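Local atomic coordinates of alpha-glucosidase (Pseudoalteromonas sp. K8, PDB entry 5HQA), a protein that hydrolyses alpha-glucosidic bonds as a chloride-activated member of glycoside hydrolase family 97, with calcium bound beside its sugar pocket. Residues L560-E574 / D584-I598. Numbering follows the deposited sequence.
With MG (magnesium ion), chain F.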
loop_
_atom_site.group_PDB
_atom_site.type_symbol
_atom_site.label_atom_id
_atom_site.label_comp_id
_atom_site.label_asym_id
_atom_site.label_seq_id
_atom_site.Cartn_x
_atom_site.Cartn_y
_atom_site.Cartn_z
ATOM N N LEU A 560 -8.184 10.995 12.828
ATOM C CA LEU A 560 -8.692 12.088 13.655
ATOM C C LEU A 560 -7.725 13.258 13.731
ATOM O O LEU A 560 -8.160 14.409 13.833
ATOM C CB LEU A 560 -8.971 11.589 15.069
ATOM C CG LEU A 560 -10.037 10.508 15.206
ATOM C CD1 LEU A 560 -10.099 10.014 16.639
ATOM C CD2 LEU A 560 -11.373 11.067 14.777
ATOM N N ASP A 561 -6.428 12.988 13.709
ATOM C CA ASP A 561 -5.422 14.021 13.905
ATOM C C ASP A 561 -4.084 13.433 13.479
ATOM O O ASP A 561 -3.941 12.212 13.362
ATOM C CB ASP A 561 -5.392 14.481 15.366
ATOM C CG ASP A 561 -4.612 15.764 15.563
ATOM O OD1 ASP A 561 -4.393 16.123 16.740
ATOM O OD2 ASP A 561 -4.215 16.409 14.557
ATOM N N GLY A 562 -3.117 14.303 13.230
ATOM C CA GLY A 562 -1.806 13.820 12.847
ATOM C C GLY A 562 -1.005 14.887 12.146
ATOM O O GLY A 562 -1.507 15.953 11.783
ATOM N N ALA A 563 0.274 14.572 11.956
ATOM C CA ALA A 563 1.201 15.431 11.231
ATOM C C ALA A 563 2.267 14.529 10.635
ATOM O O ALA A 563 2.744 13.609 11.306
ATOM C CB ALA A 563 1.834 16.490 12.149
ATOM N N VAL A 564 2.635 14.786 9.377
ATOM C CA VAL A 564 3.513 13.857 8.674
ATOM C C VAL A 564 4.834 13.730 9.416
ATOM O O VAL A 564 5.487 14.733 9.737
ATOM C CB VAL A 564 3.746 14.310 7.226
ATOM C CG1 VAL A 564 4.588 13.248 6.489
ATOM C CG2 VAL A 564 2.421 14.579 6.521
ATOM N N GLY A 565 5.244 12.490 9.682
ATOM C CA GLY A 565 6.514 12.262 10.346
ATOM C C GLY A 565 6.523 12.577 11.824
ATOM O O GLY A 565 7.595 12.558 12.440
ATOM N N ASP A 566 5.363 12.881 12.411
ATOM C CA ASP A 566 5.252 13.163 13.837
ATOM C C ASP A 566 4.263 12.250 14.540
ATOM O O ASP A 566 4.633 11.601 15.524
ATOM C CB ASP A 566 4.859 14.633 14.069
ATOM C CG ASP A 566 5.980 15.598 13.732
ATOM O OD1 ASP A 566 7.142 15.145 13.561
ATOM O OD2 ASP A 566 5.698 16.816 13.644
ATOM N N PHE A 567 3.013 12.171 14.079
ATOM C CA PHE A 567 2.051 11.301 14.757
ATOM C C PHE A 567 0.820 11.116 13.888
ATOM O O PHE A 567 0.593 11.865 12.935
ATOM C CB PHE A 567 1.635 11.859 16.129
ATOM C CG PHE A 567 0.700 13.044 16.061
ATOM C CD1 PHE A 567 1.185 14.319 15.767
ATOM C CD2 PHE A 567 -0.662 12.892 16.324
ATOM C CE1 PHE A 567 0.325 15.426 15.722
ATOM C CE2 PHE A 567 -1.528 13.984 16.282
ATOM C CZ PHE A 567 -1.035 15.254 15.978
ATOM N N ILE A 568 0.014 10.113 14.245
ATOM C CA ILE A 568 -1.293 9.916 13.624
ATOM C C ILE A 568 -2.201 9.213 14.627
ATOM O O ILE A 568 -1.746 8.391 15.429
ATOM C CB ILE A 568 -1.208 9.124 12.291
ATOM C CG1 ILE A 568 -2.615 8.933 11.703
ATOM C CG2 ILE A 568 -0.518 7.790 12.501
ATOM C CD1 ILE A 568 -2.734 9.141 10.244
ATOM N N VAL A 569 -3.492 9.561 14.585
ATOM C CA VAL A 569 -4.538 8.943 15.397
ATOM C C VAL A 569 -5.647 8.482 14.462
ATOM O O VAL A 569 -6.213 9.296 13.720
ATOM C CB VAL A 569 -5.108 9.911 16.445
ATOM C CG1 VAL A 569 -6.131 9.187 17.328
ATOM C CG2 VAL A 569 -3.989 10.513 17.283
ATOM N N PHE A 570 -5.975 7.187 14.509
ATOM C CA PHE A 570 -7.048 6.602 13.712
ATOM C C PHE A 570 -8.143 6.094 14.632
ATOM O O PHE A 570 -7.854 5.511 15.678
ATOM C CB PHE A 570 -6.546 5.420 12.879
ATOM C CG PHE A 570 -6.431 5.694 11.406
ATOM C CD1 PHE A 570 -7.562 5.715 10.603
ATOM C CD2 PHE A 570 -5.188 5.867 10.818
ATOM C CE1 PHE A 570 -7.457 5.942 9.227
ATOM C CE2 PHE A 570 -5.074 6.086 9.450
ATOM C CZ PHE A 570 -6.210 6.116 8.659
ATOM N N ALA A 571 -9.398 6.318 14.241
ATOM C CA ALA A 571 -10.545 5.630 14.819
ATOM C C ALA A 571 -11.259 4.872 13.704
ATOM O O ALA A 571 -11.471 5.420 12.615
ATOM C CB ALA A 571 -11.497 6.616 15.502
ATOM N N ARG A 572 -11.608 3.607 13.960
ATOM C CA ARG A 572 -12.283 2.792 12.955
ATOM C C ARG A 572 -13.394 1.978 13.607
ATOM O O ARG A 572 -13.241 1.491 14.732
ATOM C CB ARG A 572 -11.310 1.842 12.235
ATOM C CG ARG A 572 -10.058 2.495 11.676
ATOM C CD ARG A 572 -9.229 1.468 10.924
ATOM N NE ARG A 572 -7.860 1.909 10.649
ATOM C CZ ARG A 572 -7.425 2.342 9.468
ATOM N NH1 ARG A 572 -8.257 2.418 8.431
ATOM N NH2 ARG A 572 -6.148 2.695 9.317
ATOM N N LYS A 573 -14.503 1.824 12.892
ATOM C CA LYS A 573 -15.644 1.057 13.373
ATOM C C LYS A 573 -15.676 -0.284 12.657
ATOM O O LYS A 573 -15.608 -0.331 11.426
ATOM C CB LYS A 573 -16.958 1.810 13.141
ATOM C CG LYS A 573 -18.113 1.245 13.955
ATOM C CD LYS A 573 -19.433 1.978 13.662
ATOM C CE LYS A 573 -20.542 1.456 14.571
ATOM N NZ LYS A 573 -21.848 2.127 14.315
ATOM N N GLU A 574 -15.785 -1.369 13.424
ATOM C CA GLU A 574 -15.672 -2.695 12.837
ATOM C C GLU A 574 -16.832 -2.967 11.891
ATOM O O GLU A 574 -17.963 -2.531 12.122
ATOM C CB GLU A 574 -15.635 -3.759 13.928
ATOM C CG GLU A 574 -16.938 -3.902 14.649
ATOM C CD GLU A 574 -16.835 -4.799 15.860
ATOM O OE1 GLU A 574 -15.705 -5.241 16.174
ATOM O OE2 GLU A 574 -17.880 -5.046 16.497
ATOM N N ASP A 584 -18.503 -2.274 17.740
ATOM C CA ASP A 584 -17.321 -1.772 18.434
ATOM C C ASP A 584 -16.524 -0.802 17.566
ATOM O O ASP A 584 -16.411 -0.975 16.347
ATOM C CB ASP A 584 -16.409 -2.920 18.860
ATOM C CG ASP A 584 -16.984 -3.736 19.986
ATOM O OD1 ASP A 584 -16.275 -4.654 20.454
ATOM O OD2 ASP A 584 -18.136 -3.462 20.404
ATOM N N TRP A 585 -15.963 0.215 18.216
ATOM C CA TRP A 585 -14.971 1.108 17.633
ATOM C C TRP A 585 -13.591 0.754 18.168
ATOM O O TRP A 585 -13.446 0.188 19.253
ATOM C CB TRP A 585 -15.270 2.570 17.963
ATOM C CG TRP A 585 -16.369 3.193 17.163
ATOM C CD1 TRP A 585 -17.712 3.153 17.427
ATOM C CD2 TRP A 585 -16.213 3.991 15.988
ATOM N NE1 TRP A 585 -18.403 3.871 16.475
ATOM C CE2 TRP A 585 -17.505 4.394 15.581
ATOM C CE3 TRP A 585 -15.103 4.402 15.233
ATOM C CZ2 TRP A 585 -17.719 5.183 14.453
ATOM C CZ3 TRP A 585 -15.319 5.182 14.106
ATOM C CH2 TRP A 585 -16.619 5.564 13.731
ATOM N N TYR A 586 -12.572 1.111 17.393
ATOM C CA TYR A 586 -11.186 0.901 17.780
ATOM C C TYR A 586 -10.397 2.169 17.503
ATOM O O TYR A 586 -10.719 2.919 16.582
ATOM C CB TYR A 586 -10.573 -0.273 17.020
ATOM C CG TYR A 586 -11.043 -1.606 17.545
ATOM C CD1 TYR A 586 -12.307 -2.099 17.222
ATOM C CD2 TYR A 586 -10.229 -2.361 18.379
ATOM C CE1 TYR A 586 -12.746 -3.316 17.725
ATOM C CE2 TYR A 586 -10.652 -3.577 18.876
ATOM C CZ TYR A 586 -11.907 -4.047 18.549
ATOM O OH TYR A 586 -12.315 -5.258 19.046
ATOM N N LEU A 587 -9.364 2.410 18.303
ATOM C CA LEU A 587 -8.497 3.554 18.080
ATOM C C LEU A 587 -7.043 3.109 18.151
ATOM O O LEU A 587 -6.679 2.269 18.981
ATOM C CB LEU A 587 -8.770 4.671 19.109
ATOM C CG LEU A 587 -7.905 5.934 19.028
ATOM C CD1 LEU A 587 -8.704 7.154 19.457
ATOM C CD2 LEU A 587 -6.635 5.798 19.875
ATOM N N GLY A 588 -6.215 3.675 17.283
ATOM C CA GLY A 588 -4.785 3.490 17.405
ATOM C C GLY A 588 -4.088 4.820 17.212
ATOM O O GLY A 588 -4.494 5.624 16.364
ATOM N N ALA A 589 -3.054 5.083 18.008
ATOM C CA ALA A 589 -2.255 6.293 17.859
ATOM C C ALA A 589 -0.786 5.926 18.008
ATOM O O ALA A 589 -0.442 5.068 18.824
ATOM C CB ALA A 589 -2.648 7.356 18.894
ATOM N N VAL A 590 0.078 6.554 17.206
ATOM C CA VAL A 590 1.521 6.383 17.351
ATOM C C VAL A 590 2.195 7.740 17.223
ATOM O O VAL A 590 1.660 8.677 16.624
ATOM C CB VAL A 590 2.138 5.399 16.326
ATOM C CG1 VAL A 590 1.526 3.998 16.474
ATOM C CG2 VAL A 590 1.990 5.931 14.911
ATOM N N THR A 591 3.389 7.835 17.798
ATOM C CA THR A 591 4.209 9.024 17.657
ATOM C C THR A 591 5.557 8.639 17.047
ATOM O O THR A 591 5.825 7.470 16.755
ATOM C CB THR A 591 4.387 9.721 19.006
ATOM O OG1 THR A 591 5.111 10.946 18.822
ATOM C CG2 THR A 591 5.147 8.801 19.980
ATOM N N ASP A 592 6.401 9.649 16.855
ATOM C CA ASP A 592 7.750 9.469 16.324
ATOM C C ASP A 592 8.748 9.362 17.474
ATOM O O ASP A 592 8.434 8.772 18.512
ATOM C CB ASP A 592 8.105 10.629 15.381
ATOM C CG ASP A 592 7.984 12.005 16.060
ATOM O OD1 ASP A 592 7.698 12.042 17.275
ATOM O OD2 ASP A 592 8.188 13.044 15.383
ATOM N N GLU A 593 9.941 9.948 17.328
ATOM C CA GLU A 593 10.927 9.843 18.401
ATOM C C GLU A 593 10.556 10.666 19.633
ATOM O O GLU A 593 11.178 10.484 20.690
ATOM C CB GLU A 593 12.315 10.262 17.892
ATOM C CG GLU A 593 12.485 11.778 17.674
ATOM C CD GLU A 593 11.796 12.295 16.407
ATOM O OE1 GLU A 593 11.393 11.475 15.547
ATOM O OE2 GLU A 593 11.655 13.532 16.274
ATOM N N GLN A 594 9.562 11.549 19.538
ATOM C CA GLN A 594 9.193 12.427 20.641
ATOM C C GLN A 594 7.995 11.871 21.400
ATOM O O GLN A 594 7.038 11.375 20.795
ATOM C CB GLN A 594 8.851 13.830 20.130
ATOM C CG GLN A 594 10.013 14.586 19.504
ATOM C CD GLN A 594 9.667 16.043 19.244
ATOM O OE1 GLN A 594 8.602 16.526 19.643
ATOM N NE2 GLN A 594 10.568 16.753 18.571
ATOM N N ALA A 595 8.040 11.975 22.731
ATOM C CA ALA A 595 6.827 11.791 23.523
ATOM C C ALA A 595 5.841 12.906 23.185
ATOM O O ALA A 595 6.233 14.060 22.995
ATOM C CB ALA A 595 7.153 11.800 25.016
ATOM N N ARG A 596 4.561 12.559 23.081
ATOM C CA ARG A 596 3.545 13.514 22.643
ATOM C C ARG A 596 2.270 13.328 23.447
ATOM O O ARG A 596 1.867 12.198 23.736
ATOM C CB ARG A 596 3.198 13.368 21.145
ATOM C CG ARG A 596 4.275 13.862 20.202
ATOM C CD ARG A 596 3.907 13.769 18.699
ATOM N NE ARG A 596 5.149 13.920 17.943
ATOM C CZ ARG A 596 5.691 15.093 17.647
ATOM N NH1 ARG A 596 5.057 16.206 18.008
ATOM N NH2 ARG A 596 6.852 15.165 16.989
ATOM N N THR A 597 1.631 14.446 23.783
ATOM C CA THR A 597 0.302 14.465 24.380
ATOM C C THR A 597 -0.696 14.904 23.319
ATOM O O THR A 597 -0.493 15.930 22.666
ATOM C CB THR A 597 0.257 15.416 25.576
ATOM O OG1 THR A 597 1.165 14.950 26.579
ATOM C CG2 THR A 597 -1.144 15.487 26.162
ATOM N N ILE A 598 -1.757 14.123 23.132
ATOM C CA ILE A 598 -2.756 14.404 22.106
ATOM C C ILE A 598 -4.136 14.392 22.751
ATOM O O ILE A 598 -4.528 13.391 23.361
ATOM C CB ILE A 598 -2.703 13.386 20.959
ATOM C CG1 ILE A 598 -1.271 13.218 20.459
ATOM C CG2 ILE A 598 -3.625 13.830 19.825
ATOM C CD1 ILE A 598 -1.083 11.958 19.665
HETATM MG MG MG F . 8.745 13.830 13.527
HETATM O O HOH W 1 8.349 17.228 15.953
HETATM O O HOH W 2 -14.813 -6.040 18.638
HETATM O O HOH W 3 10.396 12.668 13.322
HETATM O O HOH W 4 9.912 15.115 14.686
HETATM O O HOH W 5 9.336 14.817 11.797
#
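Asp566 OD1 and Asp592 OD2, only 3.0 Å apart, share a magnesium ion at one end of the antiparallel hairpin 567-574/585-591; Gly565 O and three waters complete its six ligands. Arg596 steadies the site from the second shell. It grips Asp592 side-on, NE to OD1 at 3.2 Å and NH2 to OD2 at 3.0 Å, while Gln594 N reaches OD1 from the face opposite NE, closing an Asx turn. The carboxylate of Asp566 instead stacks over a guanidinium face, planes 20° apart, so its long salt bridge rests on charge alone. Beside it, Phe567, with CG wedged between its backbone N and carbonyl carbon (chi1 74°), brings its ring obliquely up to Ile598, Phe567 CD2 lying 3.5 Å from Ile598 CD1. At the far end the extended Lys573 chain crosses the Trp585 indole, CB 3.5 Å above the six-membered ring centre in a CH-pi contact; Lys573 NZ and Trp585 NE1 both go on to Asp606. Glu574 OE2 accepts from Asp584 N, met 67° out of the carboxylate plane. Strand 554-563 flanks 567-574 and strand 653-660 flanks 585-591 in the C-terminal antiparallel sheet; helix 513-522 packs on Ile568, Tyr586 and Val590, strand 643-648 on Ala589, Thr591 and Ile598.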